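Local coordinates for fructose-like phosphotransferase enzyme IIB component 3 (Escherichia coli K12, PDB 4TN5) that probably accepts a phosphoryl group from EIIA on a cysteine and passes it to fructose as the sugar enters the cell through EIIC, at the interface of chains A and B. Sequence-based numbering; all coordinates share one arbitrary frame. Chains: chain A/B, Fructose-like phosphotransferase enzyme IIB component 3.

Contact 1: the interface of chains A and B. Residues chain A 107-111; chain B 107-111.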
ATOM      1  N   GLN A 107       3.537  -2.932   7.974  1.00 94.96           N
ATOM      2  CA  GLN A 107       3.768  -1.794   7.092  1.00 80.55           C
ATOM      3  C   GLN A 107       2.607  -1.807   6.102  1.00 71.35           C
ATOM      4  O   GLN A 107       2.645  -2.518   5.097  1.00 82.32           O
ATOM      5  CB  GLN A 107       5.133  -1.909   6.413  1.00 70.84           C
ATOM      6  CG  GLN A 107       5.336  -0.942   5.258  1.00 68.46           C
ATOM      7  CD  GLN A 107       6.642  -1.175   4.525  1.00 74.97           C
ATOM      8  OE1 GLN A 107       7.654  -1.525   5.132  1.00 83.17           O
ATOM      9  NE2 GLN A 107       6.627  -0.980   3.212  1.00 77.63           N
ATOM     10  N   THR A 108       1.577  -1.021   6.395  1.00 60.46           N
ATOM     11  CA  THR A 108       0.403  -0.943   5.536  1.00 58.76           C
ATOM     12  C   THR A 108       0.451   0.400   4.810  1.00 58.03           C
ATOM     13  O   THR A 108       0.809   1.426   5.390  1.00 64.11           O
ATOM     14  CB  THR A 108      -0.958  -1.076   6.249  1.00 55.90           C
ATOM     15  OG1 THR A 108      -1.986  -0.515   5.423  1.00 60.59           O
ATOM     16  CG2 THR A 108      -0.936  -0.348   7.583  1.00 61.11           C
ATOM     17  N   HIS A 109       0.097   0.371   3.529  1.00 53.44           N
ATOM     18  CA  HIS A 109      -0.175   1.581   2.768  1.00 45.41           C
ATOM     19  C   HIS A 109      -1.685   1.728   2.706  1.00 51.35           C
ATOM     20  O   HIS A 109      -2.394   0.755   2.458  1.00 49.90           O
ATOM     21  CB  HIS A 109       0.372   1.466   1.346  1.00 42.22           C
ATOM     22  CG  HIS A 109       1.863   1.363   1.271  1.00 46.99           C
ATOM     23  ND1 HIS A 109       2.534   1.172   0.082  1.00 47.81           N
ATOM     24  CD2 HIS A 109       2.814   1.427   2.232  1.00 57.66           C
ATOM     25  CE1 HIS A 109       3.832   1.119   0.313  1.00 56.93           C
ATOM     26  NE2 HIS A 109       4.031   1.273   1.611  1.00 53.58           N
ATOM     27  N   LEU A 110      -2.183   2.936   2.934  1.00 52.17           N
ATOM     28  CA  LEU A 110      -3.621   3.156   2.911  1.00 41.84           C
ATOM     29  C   LEU A 110      -3.973   4.268   1.938  1.00 47.77           C
ATOM     30  O   LEU A 110      -3.560   5.414   2.111  1.00 52.37           O
ATOM     31  CB  LEU A 110      -4.138   3.488   4.314  1.00 45.49           C
ATOM     32  CG  LEU A 110      -5.559   3.056   4.698  1.00 52.22           C
ATOM     33  CD1 LEU A 110      -5.812   3.355   6.168  1.00 49.68           C
ATOM     34  CD2 LEU A 110      -6.620   3.721   3.829  1.00 60.38           C
ATOM     35  N   ILE A 111      -4.730   3.925   0.904  1.00 53.59           N
ATOM     36  CA  ILE A 111      -5.262   4.945   0.025  1.00 60.44           C
ATOM     37  C   ILE A 111      -6.645   5.298   0.485  1.00 62.16           C
ATOM     38  O   ILE A 111      -7.530   4.444   0.609  1.00 58.15           O
ATOM     39  CB  ILE A 111      -5.291   4.523  -1.446  1.00 60.95           C
ATOM     40  CG1 ILE A 111      -3.947   4.851  -2.085  1.00 64.42           C
ATOM     41  CG2 ILE A 111      -6.402   5.253  -2.196  1.00 62.70           C
ATOM     42  CD1 ILE A 111      -3.944   4.766  -3.585  1.00 59.54           C
TER
ATOM     43  N   GLN B 107      -8.949   0.337   2.440  1.00 85.14           N
ATOM     44  CA  GLN B 107      -8.333  -0.359   1.313  1.00 77.76           C
ATOM     45  C   GLN B 107      -6.813  -0.346   1.443  1.00 66.28           C
ATOM     46  O   GLN B 107      -6.134   0.487   0.842  1.00 66.53           O
ATOM     47  CB  GLN B 107      -8.749   0.291  -0.007  1.00 79.03           C
ATOM     48  CG  GLN B 107      -8.292  -0.469  -1.244  1.00 81.10           C
ATOM     49  CD  GLN B 107      -8.476   0.327  -2.520  1.00 80.91           C
ATOM     50  OE1 GLN B 107      -9.579   0.408  -3.061  1.00 89.08           O
ATOM     51  NE2 GLN B 107      -7.393   0.923  -3.005  1.00 66.45           N
ATOM     52  N   THR B 108      -6.284  -1.277   2.228  1.00 69.64           N
ATOM     53  CA  THR B 108      -4.856  -1.301   2.520  1.00 70.86           C
ATOM     54  C   THR B 108      -4.031  -2.166   1.569  1.00 66.61           C
ATOM     55  O   THR B 108      -4.493  -3.199   1.087  1.00 77.11           O
ATOM     56  CB  THR B 108      -4.586  -1.780   3.959  1.00 72.50           C
ATOM     57  OG1 THR B 108      -3.198  -2.107   4.101  1.00 74.13           O
ATOM     58  CG2 THR B 108      -5.420  -3.011   4.277  1.00 74.25           C
ATOM     59  N   HIS B 109      -2.810  -1.715   1.302  1.00 52.75           N
ATOM     60  CA  HIS B 109      -1.781  -2.563   0.719  1.00 43.35           C
ATOM     61  C   HIS B 109      -0.901  -3.008   1.875  1.00 48.67           C
ATOM     62  O   HIS B 109      -0.452  -2.180   2.665  1.00 48.46           O
ATOM     63  CB  HIS B 109      -0.927  -1.789  -0.286  1.00 36.99           C
ATOM     64  CG  HIS B 109      -1.668  -1.352  -1.511  1.00 45.31           C
ATOM     65  ND1 HIS B 109      -1.078  -0.596  -2.500  1.00 50.66           N
ATOM     66  CD2 HIS B 109      -2.944  -1.566  -1.909  1.00 60.63           C
ATOM     67  CE1 HIS B 109      -1.961  -0.360  -3.456  1.00 64.81           C
ATOM     68  NE2 HIS B 109      -3.099  -0.937  -3.122  1.00 62.12           N
ATOM     69  N   LEU B 110      -0.654  -4.307   1.983  1.00 44.08           N
ATOM     70  CA  LEU B 110       0.166  -4.819   3.074  1.00 38.63           C
ATOM     71  C   LEU B 110       1.375  -5.584   2.543  1.00 44.33           C
ATOM     72  O   LEU B 110       1.230  -6.599   1.865  1.00 49.28           O
ATOM     73  CB  LEU B 110      -0.671  -5.706   4.002  1.00 43.38           C
ATOM     74  CG  LEU B 110      -0.280  -5.794   5.482  1.00 55.85           C
ATOM     75  CD1 LEU B 110      -1.367  -6.498   6.281  1.00 60.45           C
ATOM     76  CD2 LEU B 110       1.053  -6.503   5.671  1.00 57.07           C
ATOM     77  N   ILE B 111       2.567  -5.091   2.859  1.00 49.16           N
ATOM     78  CA  ILE B 111       3.802  -5.780   2.502  1.00 57.43           C
ATOM     79  C   ILE B 111       4.328  -6.573   3.697  1.00 56.48           C
ATOM     80  O   ILE B 111       4.380  -6.062   4.815  1.00 52.39           O
ATOM     81  CB  ILE B 111       4.882  -4.791   2.008  1.00 60.24           C
ATOM     82  CG1 ILE B 111       4.576  -4.342   0.576  1.00 62.61           C
ATOM     83  CG2 ILE B 111       6.266  -5.420   2.079  1.00 61.13           C
ATOM     84  CD1 ILE B 111       5.789  -3.854  -0.197  1.00 62.14           C
TER
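A short antiparallel beta ribbon joins the two chains: strand 108-111 of chain A runs against strand 107-111 of chain B, with A:His109 facing B:His109 beside the two-fold axis. The two histidines bond each other twice through their backbones. A:His109 N donates a hydrogen bond to B:His109 O at 2.7 Å, and B:His109 N returns one to A:His109 O at 2.8 Å. Both donors lie in the plane of the carbonyl they meet, and both bonds are fairly straight, about 160° at the hydrogen. The pairing loosens toward both ends; at one, B:Ile111 N reaches A:Gln107 O only weakly, at 3.4 Å.

On one face of the ribbon the histidine side chains start together, A:His109 CB against B:His109 CB at 3.9 Å. In each, CG lies anti to the carbonyl carbon (chi1 -65° in A), and the rings then part. Histidine probably suits the axis because its unbranched CB lets the side chains start side by side. The imidazole atoms A:His109 ND1 and B:His109 ND1 are 4.8 Å from each other; like charges there, if both rings were protonated, would probably repel.

The opposite face brings A:Thr108 and B:Thr108 tip to tip, their side chains crossing at about a right angle. Each hydroxyl OG1 is anti to its backbone N (chi1 159° in A), which turns it toward its mate. The modelled hydroxyl separation is too short to be trusted, so their bonding remains doubtful. Threonine suits the place, as its branched CB favours an extended strand. The ribbon ties the C-terminal strands of two copies together, perhaps as a dimer, though the structure alone does not show that this pairing exists in the cell.

Contact 2: the interface of chains A and B. Residues chain A 100, 110-111; chain B 105-107.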
ATOM      1  N   LYS A 100      -4.495   4.485  12.700  1.00 57.18           N
ATOM      2  CA  LYS A 100      -4.601   3.046  12.461  1.00 57.77           C
ATOM      3  C   LYS A 100      -3.307   2.505  11.864  1.00 56.01           C
ATOM      4  O   LYS A 100      -2.700   1.584  12.409  1.00 70.60           O
ATOM      5  CB  LYS A 100      -5.773   2.714  11.532  1.00 67.32           C
ATOM      6  CG  LYS A 100      -7.152   3.061  12.077  1.00 82.62           C
ATOM      7  CD  LYS A 100      -8.238   2.738  11.061  1.00 89.32           C
ATOM      8  CE  LYS A 100      -9.238   1.724  11.601  1.00 96.45           C
ATOM      9  NZ  LYS A 100     -10.617   2.285  11.660  1.00 98.23           N
ATOM     10  N   LEU A 110      -2.183   2.936   2.934  1.00 52.17           N
ATOM     11  CA  LEU A 110      -3.621   3.156   2.911  1.00 41.84           C
ATOM     12  C   LEU A 110      -3.973   4.268   1.938  1.00 47.77           C
ATOM     13  O   LEU A 110      -3.560   5.414   2.111  1.00 52.37           O
ATOM     14  CB  LEU A 110      -4.138   3.488   4.314  1.00 45.49           C
ATOM     15  CG  LEU A 110      -5.559   3.056   4.698  1.00 52.22           C
ATOM     16  CD1 LEU A 110      -5.812   3.355   6.168  1.00 49.68           C
ATOM     17  CD2 LEU A 110      -6.620   3.721   3.829  1.00 60.38           C
ATOM     18  N   ILE A 111      -4.730   3.925   0.904  1.00 53.59           N
ATOM     19  CA  ILE A 111      -5.262   4.945   0.025  1.00 60.44           C
ATOM     20  C   ILE A 111      -6.645   5.298   0.485  1.00 62.16           C
ATOM     21  O   ILE A 111      -7.530   4.444   0.609  1.00 58.15           O
ATOM     22  CB  ILE A 111      -5.291   4.523  -1.446  1.00 60.95           C
ATOM     23  CG1 ILE A 111      -3.947   4.851  -2.085  1.00 64.42           C
ATOM     24  CG2 ILE A 111      -6.402   5.253  -2.196  1.00 62.70           C
ATOM     25  CD1 ILE A 111      -3.944   4.766  -3.585  1.00 59.54           C
TER
ATOM     26  N   PRO B 105     -11.730  -2.087   7.314  1.00 94.04           N
ATOM     27  CA  PRO B 105     -12.674  -1.148   6.692  1.00 93.76           C
ATOM     28  C   PRO B 105     -12.015  -0.283   5.616  1.00 90.45           C
ATOM     29  O   PRO B 105     -12.714   0.330   4.809  1.00 94.07           O
ATOM     30  CB  PRO B 105     -13.117  -0.275   7.867  1.00 92.97           C
ATOM     31  CG  PRO B 105     -11.966  -0.312   8.813  1.00 99.95           C
ATOM     32  CD  PRO B 105     -11.378  -1.690   8.689  1.00 91.36           C
ATOM     33  N   GLN B 106     -10.687  -0.239   5.611  1.00 92.65           N
ATOM     34  CA  GLN B 106      -9.936   0.559   4.645  1.00 99.96           C
ATOM     35  C   GLN B 106      -9.355  -0.306   3.530  1.00 89.01           C
ATOM     36  O   GLN B 106      -9.264  -1.525   3.663  1.00 89.31           O
ATOM     37  CB  GLN B 106      -8.797   1.314   5.337  1.00100.62           C
ATOM     38  CG  GLN B 106      -9.242   2.371   6.347  1.00102.10           C
ATOM     39  CD  GLN B 106      -9.511   1.803   7.728  1.00106.30           C
ATOM     40  OE1 GLN B 106      -8.822   0.894   8.181  1.00111.13           O
ATOM     41  NE2 GLN B 106     -10.513   2.347   8.408  1.00107.09           N
ATOM     42  N   GLN B 107      -8.949   0.337   2.440  1.00 85.14           N
ATOM     43  CA  GLN B 107      -8.333  -0.359   1.313  1.00 77.76           C
ATOM     44  C   GLN B 107      -6.813  -0.346   1.443  1.00 66.28           C
ATOM     45  O   GLN B 107      -6.134   0.487   0.842  1.00 66.53           O
ATOM     46  CB  GLN B 107      -8.749   0.291  -0.007  1.00 79.03           C
ATOM     47  CG  GLN B 107      -8.292  -0.469  -1.244  1.00 81.10           C
ATOM     48  CD  GLN B 107      -8.476   0.327  -2.520  1.00 80.91           C
ATOM     49  OE1 GLN B 107      -9.579   0.408  -3.061  1.00 89.08           O
ATOM     50  NE2 GLN B 107      -7.393   0.923  -3.005  1.00 66.45           N
TER
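A:Leu110 lays its isobutyl end against the aliphatic stem of B:Gln106, forming the apolar centre of this patch. The two methyl branches share the work: CD1 of A:Leu110 touches CG of B:Gln106 at 3.6 Å, while CD2 of A:Leu110 meets CB of B:Gln106, also at 3.6 Å. The side chains cross obliquely, so the fork of the leucine spans the first two methylenes of the glutamine. Leucine suits this place because its branched end covers both carbons, and glutamine because it offers a greasy stem before its polar tip.

Beyond the stem, B:Gln106 bends at chi2 (85°), which carries its amide away from the leucine and toward A:Lys100. The lysine chain slants past the outer end of the amide: CD of A:Lys100 lies 3.7 Å from the amide carbon CD of B:Gln106 and well off the amide plane, and CE of A:Lys100, nearer that plane, is 3.5 Å from the amide oxygen OE1 of B:Gln106. A:Lys100 is suited by its length, since it reaches from helix 92-103 with bends at chi3 and chi4. At the polar rim its amine NZ comes 3.3 Å from the amide nitrogen NE2 of B:Gln106; as both nitrogens normally donate, this is proximity rather than a bond. The ring carbon CG of B:Pro105 adds a looser contact, 4.1 Å from the same NZ of A:Lys100. An alanine in place of B:Gln106 would probably leave the A:Lys100 methylenes without the amide they lie against and take the CG contact from A:Leu110 CD1, while CB would still touch the fork.

On the other flank, A:Ile111 and B:Gln107 form an antiparallel bridge, but A:Ile111 N stands 3.7 Å from B:Gln107 O, too far for a bond. The patch thus sits where the loop entering the strand of chain B packs against strand 108-111 and helix 92-103 of chain A.

Contact 1 and contact 2 adjoin, the centres of their C-alpha atoms about 7 Å apart, and they share A:Leu110, A:Ile111 and B:Gln107. Contact 1 supplies backbone pairing close to the two-fold axis, while contact 2 extends the junction with side chains to the preceding loop of one chain and helix 92-103 of the other. Symmetry repeats contact 2 at the opposite end of the ribbon, so side-chain packing flanks the central pairing twice. Each centre is about 22 Å from A:Cys10, the likely phosphocysteine site, and neither contact includes it; the structure alone does not show whether the pairing affects phosphoryl transfer.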